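Side-chain contact in aspartokinase (Synechocystis, PDB 3L76), which probably phosphorylates the beta-carboxyl group of aspartate with ATP, and binds lysine and threonine at its ACT domains: residues H546-L551 against I556-I561. Residues are numbered along the deposited sequence; the frame is centred on the assembly and turned at random.
With THR (threonine), chain C.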
loop_
_atom_site.group_PDB
_atom_site.type_symbol
_atom_site.label_atom_id
_atom_site.label_comp_id
_atom_site.label_asym_id
_atom_site.label_seq_id
_atom_site.Cartn_x
_atom_site.Cartn_y
_atom_site.Cartn_z
ATOM N N HIS A 546 11.870 3.945 -53.371
ATOM C CA HIS A 546 10.604 3.234 -53.455
ATOM C C HIS A 546 9.512 3.927 -52.659
ATOM O O HIS A 546 8.379 4.034 -53.108
ATOM C CB HIS A 546 10.762 1.803 -52.967
ATOM C CG HIS A 546 9.695 0.884 -53.468
ATOM N ND1 HIS A 546 9.336 0.826 -54.799
ATOM C CD2 HIS A 546 8.905 -0.008 -52.826
ATOM C CE1 HIS A 546 8.375 -0.064 -54.951
ATOM N NE2 HIS A 546 8.093 -0.585 -53.770
ATOM N N PHE A 547 9.869 4.387 -51.463
ATOM C CA PHE A 547 8.954 5.112 -50.587
ATOM C C PHE A 547 8.420 6.387 -51.273
ATOM O O PHE A 547 7.205 6.590 -51.373
ATOM C CB PHE A 547 9.664 5.408 -49.251
ATOM C CG PHE A 547 8.806 6.098 -48.225
ATOM C CD1 PHE A 547 7.423 6.058 -48.301
ATOM C CD2 PHE A 547 9.392 6.785 -47.173
ATOM C CE1 PHE A 547 6.640 6.706 -47.353
ATOM C CE2 PHE A 547 8.614 7.437 -46.216
ATOM C CZ PHE A 547 7.238 7.394 -46.305
ATOM N N PHE A 548 9.326 7.227 -51.767
ATOM C CA PHE A 548 8.939 8.467 -52.443
ATOM C C PHE A 548 8.134 8.215 -53.718
ATOM O O PHE A 548 7.220 8.967 -54.044
ATOM C CB PHE A 548 10.169 9.305 -52.780
ATOM C CG PHE A 548 11.063 9.563 -51.614
ATOM C CD1 PHE A 548 10.549 9.621 -50.324
ATOM C CD2 PHE A 548 12.426 9.750 -51.801
ATOM C CE1 PHE A 548 11.376 9.860 -49.236
ATOM C CE2 PHE A 548 13.262 9.996 -50.716
ATOM C CZ PHE A 548 12.732 10.060 -49.433
ATOM N N ALA A 549 8.480 7.159 -54.442
ATOM C CA ALA A 549 7.760 6.830 -55.661
ATOM C C ALA A 549 6.330 6.445 -55.325
ATOM O O ALA A 549 5.402 6.738 -56.072
ATOM C CB ALA A 549 8.449 5.712 -56.403
ATOM N N ALA A 550 6.163 5.792 -54.183
ATOM C CA ALA A 550 4.853 5.344 -53.740
ATOM C C ALA A 550 3.923 6.528 -53.492
ATOM O O ALA A 550 2.729 6.460 -53.785
ATOM C CB ALA A 550 4.990 4.499 -52.485
ATOM N N LEU A 551 4.472 7.614 -52.953
ATOM C CA LEU A 551 3.670 8.793 -52.654
ATOM C C LEU A 551 3.367 9.599 -53.919
ATOM O O LEU A 551 2.293 10.174 -54.062
ATOM C CB LEU A 551 4.378 9.676 -51.628
ATOM C CG LEU A 551 4.695 9.058 -50.268
ATOM C CD1 LEU A 551 5.578 9.991 -49.470
ATOM C CD2 LEU A 551 3.429 8.728 -49.499
ATOM N N ILE A 556 0.987 12.678 -54.314
ATOM C CA ILE A 556 1.097 13.222 -52.969
ATOM C C ILE A 556 2.401 14.012 -52.859
ATOM O O ILE A 556 3.491 13.498 -53.124
ATOM C CB ILE A 556 1.033 12.092 -51.906
ATOM C CG1 ILE A 556 -0.381 11.539 -51.806
ATOM C CG2 ILE A 556 1.467 12.581 -50.544
ATOM C CD1 ILE A 556 -0.503 10.322 -50.916
ATOM N N ASN A 557 2.295 15.279 -52.498
ATOM C CA ASN A 557 3.484 16.103 -52.430
ATOM C C ASN A 557 4.230 15.896 -51.121
ATOM O O ASN A 557 3.621 15.781 -50.057
ATOM C CB ASN A 557 3.134 17.579 -52.616
ATOM C CG ASN A 557 4.366 18.457 -52.692
ATOM O OD1 ASN A 557 5.263 18.218 -53.500
ATOM N ND2 ASN A 557 4.419 19.478 -51.840
ATOM N N ILE A 558 5.553 15.867 -51.204
ATOM C CA ILE A 558 6.367 15.673 -50.017
ATOM C C ILE A 558 6.893 17.012 -49.524
ATOM O O ILE A 558 7.716 17.645 -50.185
ATOM C CB ILE A 558 7.532 14.712 -50.290
ATOM C CG1 ILE A 558 7.003 13.374 -50.817
ATOM C CG2 ILE A 558 8.366 14.521 -49.024
ATOM C CD1 ILE A 558 8.087 12.434 -51.276
ATOM N N GLU A 559 6.410 17.444 -48.362
ATOM C CA GLU A 559 6.750 18.764 -47.843
ATOM C C GLU A 559 8.116 18.783 -47.168
ATOM O O GLU A 559 8.898 19.709 -47.349
ATOM C CB GLU A 559 5.672 19.260 -46.871
ATOM C CG GLU A 559 4.248 19.248 -47.426
ATOM C CD GLU A 559 3.278 20.059 -46.574
ATOM O OE1 GLU A 559 3.734 20.992 -45.878
ATOM O OE2 GLU A 559 2.060 19.772 -46.602
ATOM N N MET A 560 8.390 17.763 -46.367
ATOM C CA MET A 560 9.665 17.662 -45.678
ATOM C C MET A 560 10.085 16.208 -45.608
ATOM O O MET A 560 9.250 15.315 -45.634
ATOM C CB MET A 560 9.570 18.266 -44.275
ATOM C CG MET A 560 9.129 19.723 -44.238
ATOM S SD MET A 560 9.583 20.617 -42.728
ATOM C CE MET A 560 8.612 19.745 -41.506
ATOM N N ILE A 561 11.388 15.967 -45.531
ATOM C CA ILE A 561 11.913 14.620 -45.339
ATOM C C ILE A 561 12.956 14.658 -44.238
ATOM O O ILE A 561 13.745 15.603 -44.158
ATOM C CB ILE A 561 12.590 14.075 -46.608
ATOM C CG1 ILE A 561 11.657 14.157 -47.812
ATOM C CG2 ILE A 561 13.069 12.654 -46.391
ATOM C CD1 ILE A 561 12.383 14.017 -49.130
HETATM N N THR C . 7.851 18.118 -53.190
HETATM C CA THR C . 8.786 17.298 -53.972
HETATM C C THR C . 8.275 15.873 -54.162
HETATM O O THR C . 7.214 15.510 -53.627
HETATM C CB THR C . 10.197 17.279 -53.354
HETATM O OG1 THR C . 10.147 16.697 -52.040
HETATM C CG2 THR C . 10.727 18.702 -53.241
HETATM O OXT THR C . 8.904 15.085 -54.879
#
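Ile-558 supplies the bump of this contact, and Phe-548 with Leu-551, one helical turn apart on helix 543-552, form the hollow that receives it. The CG1 branch of Ile-558 lies anti to the carbonyl carbon (chi1 -56°), with CD1 extended at the tip; CD1 of Ile-558 lies 3.9 Å from CD1 of Phe-548 and equally far from CD1 of Leu-551. Both helix side chains run at about a right angle to the isoleucine, and the methyl meets the Phe-548 ring obliquely at the end near CB. The far end of the same ring reaches Ile-561, which approaches from the opposite direction: CZ of Phe-548 sits 4.0 Å from CD1 of Ile-561, with CG2 at a similar distance. Phe-548 also contacts Phe-289 and Ala-285, where another ACT unit of the chain is apposed.

Toward the C-terminal end of the helix, CB of Leu-551 abuts CB of Ile-556. Here the chain turns back, and the N-H of Ile-556 gives a hydrogen bond of 2.8 Å to O of Leu-551, bent to 141° at the hydrogen and tilted 31° from the carbonyl plane. Ala-580 of helix 577-587 touches both residues. The contact thus joins a helix of the ACT fold to the loop leading into strand 560-563.

That loop also forms part of a threonine site, where Gln-304 OE1, Ala-285 N and Asp-280 OD1 also bond the ligand. The side chain of Asn-557 leaves the backbone away from the helix, and its OD1 accepts a hydrogen bond of 2.6 Å from the ligand N. The backbone of Ile-558 adds two more: its N donates to the ligand O, and its O accepts from the ligand N. One residue therefore packs its side chain into an apolar core while its peptide groups read an amino acid's ammonium and carboxylate, so that a shift of the ligand would probably be felt at the helix, and the reverse.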